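Local structure of bacterial leucyl aminopeptidase (Legionella pneumophila, 6ESL) at residues Thr183-Gly196 / Pro247-Val261. The protein probably acts as a secreted zinc aminopeptidase of peptidase family M28, removing N-terminal residues such as leucine from peptides. Numbering follows the deposited sequence.
Sequences TGWYKQPSLVTVIG and PIYFIWYAAEERGLV. With ZN (zinc ion), chain E.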
loop_
_atom_site.group_PDB
_atom_site.type_symbol
_atom_site.label_atom_id
_atom_site.label_comp_id
_atom_site.label_asym_id
_atom_site.label_seq_id
_atom_site.Cartn_x
_atom_site.Cartn_y
_atom_site.Cartn_z
ATOM N N THR B 183 12.275 -1.291 30.959
ATOM C CA THR B 183 10.873 -1.599 30.614
ATOM C C THR B 183 9.911 -1.274 31.776
ATOM O O THR B 183 9.051 -2.067 32.097
ATOM C CB THR B 183 10.785 -3.074 30.281
ATOM O OG1 THR B 183 11.906 -3.453 29.451
ATOM C CG2 THR B 183 9.495 -3.317 29.484
ATOM N N GLY B 184 10.158 -0.188 32.491
ATOM C CA GLY B 184 9.403 0.083 33.724
ATOM C C GLY B 184 9.343 -1.056 34.731
ATOM O O GLY B 184 10.368 -1.554 35.144
ATOM N N TRP B 185 8.135 -1.401 35.189
ATOM C CA TRP B 185 8.023 -2.407 36.228
ATOM C C TRP B 185 8.444 -3.758 35.729
ATOM O O TRP B 185 8.706 -4.657 36.499
ATOM C CB TRP B 185 6.625 -2.257 37.012
ATOM C CG TRP B 185 5.718 -3.167 36.377
ATOM C CD1 TRP B 185 5.244 -3.041 35.121
ATOM C CD2 TRP B 185 5.274 -4.440 36.858
ATOM N NE1 TRP B 185 4.504 -4.128 34.780
ATOM C CE2 TRP B 185 4.501 -5.014 35.830
ATOM C CE3 TRP B 185 5.432 -5.151 38.054
ATOM C CZ2 TRP B 185 3.887 -6.255 35.954
ATOM C CZ3 TRP B 185 4.814 -6.401 38.179
ATOM C CH2 TRP B 185 4.052 -6.934 37.131
ATOM N N TYR B 186 8.498 -3.950 34.412
ATOM C CA TYR B 186 8.902 -5.243 33.898
ATOM C C TYR B 186 10.398 -5.424 34.055
ATOM O O TYR B 186 11.183 -4.547 33.651
ATOM C CB TYR B 186 8.551 -5.392 32.407
ATOM C CG TYR B 186 7.061 -5.449 32.173
ATOM C CD1 TYR B 186 6.358 -6.642 32.307
ATOM C CD2 TYR B 186 6.349 -4.305 31.868
ATOM C CE1 TYR B 186 4.964 -6.693 32.209
ATOM C CE2 TYR B 186 4.969 -4.339 31.660
ATOM C CZ TYR B 186 4.276 -5.584 31.835
ATOM O OH TYR B 186 2.884 -5.650 31.717
ATOM N N LYS B 187 10.796 -6.556 34.617
ATOM C CA LYS B 187 12.240 -6.752 34.803
ATOM C C LYS B 187 13.047 -7.061 33.547
ATOM O O LYS B 187 14.233 -6.761 33.506
ATOM C CB LYS B 187 12.512 -7.787 35.886
ATOM C CG LYS B 187 11.839 -9.100 35.655
ATOM C CD LYS B 187 12.237 -10.111 36.730
ATOM C CE LYS B 187 11.438 -9.914 38.025
ATOM N NZ LYS B 187 11.543 -11.231 38.736
ATOM N N GLN B 188 12.425 -7.635 32.502
ATOM C CA GLN B 188 13.134 -7.809 31.181
ATOM C C GLN B 188 13.366 -6.494 30.444
ATOM O O GLN B 188 12.391 -5.795 30.115
ATOM C CB GLN B 188 12.345 -8.759 30.277
ATOM C CG GLN B 188 12.891 -9.152 28.913
ATOM C CD GLN B 188 11.873 -9.984 28.192
ATOM O OE1 GLN B 188 10.825 -9.419 27.742
ATOM N NE2 GLN B 188 12.101 -11.328 28.076
ATOM N N PRO B 189 14.619 -6.119 30.191
ATOM C CA PRO B 189 14.926 -4.974 29.350
ATOM C C PRO B 189 14.840 -5.321 27.900
ATOM O O PRO B 189 14.940 -6.540 27.520
ATOM C CB PRO B 189 16.369 -4.670 29.660
ATOM C CG PRO B 189 16.948 -5.969 30.095
ATOM C CD PRO B 189 15.865 -6.900 30.532
ATOM N N SER B 190 14.613 -4.264 27.076
ATOM C CA SER B 190 14.855 -4.376 25.691
ATOM C C SER B 190 16.407 -4.304 25.390
ATOM O O SER B 190 17.142 -3.540 26.007
ATOM C CB SER B 190 14.071 -3.371 24.851
ATOM O OG SER B 190 12.639 -3.536 24.913
ATOM N N LEU B 191 16.836 -5.065 24.382
ATOM C CA LEU B 191 18.231 -5.070 23.888
ATOM C C LEU B 191 18.330 -4.269 22.615
ATOM O O LEU B 191 17.705 -4.602 21.599
ATOM C CB LEU B 191 18.688 -6.464 23.599
ATOM C CG LEU B 191 20.088 -6.593 22.910
ATOM C CD1 LEU B 191 21.167 -5.912 23.783
ATOM C CD2 LEU B 191 20.329 -8.076 22.674
ATOM N N VAL B 192 19.066 -3.183 22.682
ATOM C CA VAL B 192 19.319 -2.375 21.527
ATOM C C VAL B 192 20.817 -2.588 21.167
ATOM O O VAL B 192 21.741 -2.519 22.060
ATOM C CB VAL B 192 19.102 -0.890 21.759
ATOM C CG1 VAL B 192 19.477 -0.061 20.526
ATOM C CG2 VAL B 192 17.626 -0.612 22.112
ATOM N N THR B 193 21.049 -2.867 19.888
ATOM C CA THR B 193 22.380 -3.116 19.353
ATOM C C THR B 193 22.584 -2.202 18.156
ATOM O O THR B 193 21.617 -1.777 17.524
ATOM C CB THR B 193 22.551 -4.580 18.913
ATOM O OG1 THR B 193 21.845 -4.800 17.687
ATOM C CG2 THR B 193 22.013 -5.522 19.979
ATOM N N VAL B 194 23.837 -1.897 17.841
ATOM C CA VAL B 194 24.118 -0.978 16.736
ATOM C C VAL B 194 25.412 -1.303 16.051
ATOM O O VAL B 194 26.409 -1.636 16.743
ATOM C CB VAL B 194 24.043 0.523 17.156
ATOM C CG1 VAL B 194 25.082 0.896 18.206
ATOM C CG2 VAL B 194 24.095 1.445 15.948
ATOM N N ILE B 195 25.384 -1.234 14.716
ATOM C CA ILE B 195 26.569 -1.405 13.873
ATOM C C ILE B 195 26.778 -0.090 13.166
ATOM O O ILE B 195 25.933 0.287 12.361
ATOM C CB ILE B 195 26.435 -2.571 12.870
ATOM C CG1 ILE B 195 26.257 -3.881 13.646
ATOM C CG2 ILE B 195 27.710 -2.721 12.026
ATOM C CD1 ILE B 195 25.573 -4.975 12.839
ATOM N N GLY B 196 27.903 0.592 13.482
ATOM C CA GLY B 196 28.146 1.966 13.007
ATOM C C GLY B 196 27.709 2.999 14.034
ATOM O O GLY B 196 27.018 3.997 13.706
ATOM N N PRO B 247 23.856 4.192 10.477
ATOM C CA PRO B 247 23.918 3.149 11.510
ATOM C C PRO B 247 22.773 2.119 11.280
ATOM O O PRO B 247 21.675 2.466 10.777
ATOM C CB PRO B 247 23.697 3.914 12.797
ATOM C CG PRO B 247 22.984 5.159 12.402
ATOM C CD PRO B 247 23.264 5.453 10.974
ATOM N N ILE B 248 23.065 0.881 11.660
ATOM C CA ILE B 248 22.146 -0.220 11.562
ATOM C C ILE B 248 21.813 -0.736 12.971
ATOM O O ILE B 248 22.707 -1.275 13.672
ATOM C CB ILE B 248 22.732 -1.361 10.719
ATOM C CG1 ILE B 248 22.908 -0.921 9.265
ATOM C CG2 ILE B 248 21.822 -2.572 10.747
ATOM C CD1 ILE B 248 23.883 -1.838 8.515
ATOM N N TYR B 249 20.536 -0.690 13.357
ATOM C CA TYR B 249 20.244 -1.243 14.680
ATOM C C TYR B 249 19.577 -2.618 14.563
ATOM O O TYR B 249 18.640 -2.799 13.827
ATOM C CB TYR B 249 19.394 -0.284 15.545
ATOM C CG TYR B 249 20.031 1.017 16.024
ATOM C CD1 TYR B 249 19.976 2.139 15.269
ATOM C CD2 TYR B 249 20.604 1.113 17.332
ATOM C CE1 TYR B 249 20.528 3.360 15.725
ATOM C CE2 TYR B 249 21.149 2.292 17.809
ATOM C CZ TYR B 249 21.097 3.416 17.008
ATOM O OH TYR B 249 21.556 4.613 17.456
ATOM N N PHE B 250 20.027 -3.533 15.363
ATOM C CA PHE B 250 19.318 -4.739 15.661
ATOM C C PHE B 250 18.730 -4.714 17.058
ATOM O O PHE B 250 19.425 -4.532 18.005
ATOM C CB PHE B 250 20.138 -6.028 15.413
ATOM C CG PHE B 250 20.437 -6.268 13.970
ATOM C CD1 PHE B 250 21.575 -5.656 13.386
ATOM C CD2 PHE B 250 19.654 -7.140 13.170
ATOM C CE1 PHE B 250 21.872 -5.896 12.025
ATOM C CE2 PHE B 250 19.945 -7.389 11.832
ATOM C CZ PHE B 250 21.034 -6.755 11.257
ATOM N N ILE B 251 17.396 -4.911 17.170
ATOM C CA ILE B 251 16.734 -4.706 18.428
ATOM C C ILE B 251 15.879 -5.898 18.773
ATOM O O ILE B 251 15.064 -6.301 17.953
ATOM C CB ILE B 251 15.874 -3.402 18.379
ATOM C CG1 ILE B 251 16.724 -2.242 17.888
ATOM C CG2 ILE B 251 15.291 -3.119 19.775
ATOM C CD1 ILE B 251 16.173 -0.839 18.057
ATOM N N TRP B 252 15.986 -6.394 20.010
ATOM C CA TRP B 252 15.116 -7.397 20.517
ATOM C C TRP B 252 14.269 -6.768 21.624
ATOM O O TRP B 252 14.770 -6.476 22.693
ATOM C CB TRP B 252 15.839 -8.586 21.022
ATOM C CG TRP B 252 16.576 -9.414 19.909
ATOM C CD1 TRP B 252 16.134 -10.540 19.305
ATOM C CD2 TRP B 252 17.838 -9.105 19.280
ATOM N NE1 TRP B 252 17.029 -10.973 18.360
ATOM C CE2 TRP B 252 18.080 -10.113 18.325
ATOM C CE3 TRP B 252 18.785 -8.064 19.419
ATOM C CZ2 TRP B 252 19.269 -10.138 17.536
ATOM C CZ3 TRP B 252 19.947 -8.091 18.589
ATOM C CH2 TRP B 252 20.166 -9.108 17.681
ATOM N N TYR B 253 12.959 -6.589 21.365
ATOM C CA TYR B 253 12.147 -5.887 22.295
ATOM C C TYR B 253 11.677 -6.792 23.423
ATOM O O TYR B 253 11.352 -7.908 23.179
ATOM C CB TYR B 253 10.869 -5.336 21.574
ATOM C CG TYR B 253 11.173 -4.537 20.379
ATOM C CD1 TYR B 253 11.683 -3.201 20.508
ATOM C CD2 TYR B 253 10.922 -5.028 19.105
ATOM C CE1 TYR B 253 11.886 -2.414 19.382
ATOM C CE2 TYR B 253 11.238 -4.288 17.969
ATOM C CZ TYR B 253 11.692 -2.994 18.110
ATOM O OH TYR B 253 11.948 -2.264 16.992
ATOM N N ALA B 254 11.611 -6.243 24.630
ATOM C CA ALA B 254 10.984 -6.863 25.763
ATOM C C ALA B 254 9.464 -6.674 25.701
ATOM O O ALA B 254 8.976 -5.686 25.108
ATOM C CB ALA B 254 11.480 -6.159 27.034
ATOM N N ALA B 255 8.734 -7.609 26.339
ATOM C CA ALA B 255 7.390 -7.351 26.746
ATOM C C ALA B 255 6.434 -6.952 25.592
ATOM O O ALA B 255 5.488 -6.171 25.781
ATOM C CB ALA B 255 7.359 -6.272 27.886
ATOM N N GLU B 256 6.646 -7.487 24.409
ATOM C CA GLU B 256 5.740 -7.321 23.307
ATOM C C GLU B 256 4.351 -7.881 23.627
ATOM O O GLU B 256 3.344 -7.234 23.280
ATOM C CB GLU B 256 6.286 -7.849 22.027
ATOM C CG GLU B 256 5.486 -7.477 20.779
ATOM C CD GLU B 256 4.284 -8.393 20.501
ATOM O OE1 GLU B 256 4.160 -9.448 21.213
ATOM O OE2 GLU B 256 3.346 -7.939 19.750
ATOM N N GLU B 257 4.317 -9.020 24.370
ATOM C CA GLU B 257 3.058 -9.719 24.630
ATOM C C GLU B 257 2.256 -8.994 25.689
ATOM O O GLU B 257 1.130 -9.344 25.961
ATOM C CB GLU B 257 3.332 -11.119 25.114
ATOM C CG GLU B 257 4.034 -12.025 24.094
ATOM C CD GLU B 257 3.153 -12.429 22.922
ATOM O OE1 GLU B 257 2.004 -11.996 22.849
ATOM O OE2 GLU B 257 3.694 -13.177 22.125
ATOM N N ARG B 258 2.846 -7.951 26.313
ATOM C CA ARG B 258 2.142 -7.112 27.343
ATOM C C ARG B 258 1.531 -5.879 26.712
ATOM O O ARG B 258 1.012 -5.020 27.419
ATOM C CB ARG B 258 3.073 -6.721 28.473
ATOM C CG ARG B 258 3.845 -7.980 29.042
ATOM C CD ARG B 258 2.893 -8.930 29.773
ATOM N NE ARG B 258 2.192 -8.252 30.817
ATOM C CZ ARG B 258 1.326 -8.842 31.663
ATOM N NH1 ARG B 258 1.121 -10.174 31.657
ATOM N NH2 ARG B 258 0.799 -8.140 32.655
ATOM N N GLY B 259 1.537 -5.819 25.403
ATOM C CA GLY B 259 0.993 -4.692 24.653
ATOM C C GLY B 259 1.995 -3.693 24.010
ATOM O O GLY B 259 1.703 -2.470 23.866
ATOM N N LEU B 260 3.143 -4.212 23.610
ATOM C CA LEU B 260 4.157 -3.475 22.824
ATOM C C LEU B 260 5.027 -2.638 23.844
ATOM O O LEU B 260 5.567 -1.604 23.475
ATOM C CB LEU B 260 3.599 -2.633 21.707
ATOM C CG LEU B 260 2.531 -3.248 20.776
ATOM C CD1 LEU B 260 2.313 -2.343 19.557
ATOM C CD2 LEU B 260 3.032 -4.558 20.267
ATOM N N VAL B 261 5.040 -3.048 25.107
ATOM C CA VAL B 261 5.675 -2.233 26.095
ATOM C C VAL B 261 7.126 -1.845 25.794
ATOM O O VAL B 261 7.495 -0.697 25.964
ATOM C CB VAL B 261 5.616 -2.905 27.503
ATOM C CG1 VAL B 261 6.262 -1.991 28.588
ATOM C CG2 VAL B 261 4.160 -3.144 27.879
HETATM ZN ZN ZN E . 2.704 -12.400 19.898
#
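Val194 lays its CG2 over the face of the Tyr249 ring, a CH-pi contact 3.7 Å from the ring centroid. CG2 stands anti to the backbone N (chi1 63° for CG1), which carries it above the ring centre. On this same side Val192 brings CG1 to Tyr249 CD2. The other side of the sheet carries Leu191, Thr193, Phe250 and Trp252. Leu191 lies alongside Trp252, with Leu191 CD2 3.6 Å from Trp252 CE3. Thr193 CG2 meets the indole at its edge, near CZ3. Ile195 CD1 touches Phe250 CE1. Helix 220-239 covers this side, packing on Ile195 and Trp252. Paired backbone bonds join Leu191 to Trp252 and Ile195 to Ile248.

Past the end of strand 248-253, side chains of 183-196 take over from the backbone bonds. Ser190 OG accepts a nearly straight bond from Ala254 N at 2.9 Å (173°). Gln188, extended, accepts from Ala255 N through OE1 at 3.1 Å, nearly end-on to its carbonyl. Its NE2 binds Arg146 O and Gly153 O. Ala255 CB sits over one face of Tyr186. Arg258 NE reaches Tyr186 OH at 2.8 Å, with the hydroxyl near the guanidinium plane. Glu22 of the second subunit makes a salt bridge to Arg258 NH2 and a hydrogen bond to Tyr186 OH. Glu257 OE2 binds zinc at 2.6 Å, and Asp222 shares that ion. This antiparallel pair lies within the mixed sheet of an M28 aminopeptidase, next to its edge strand 176-183, with 248-253 leading into the loop that carries Glu257.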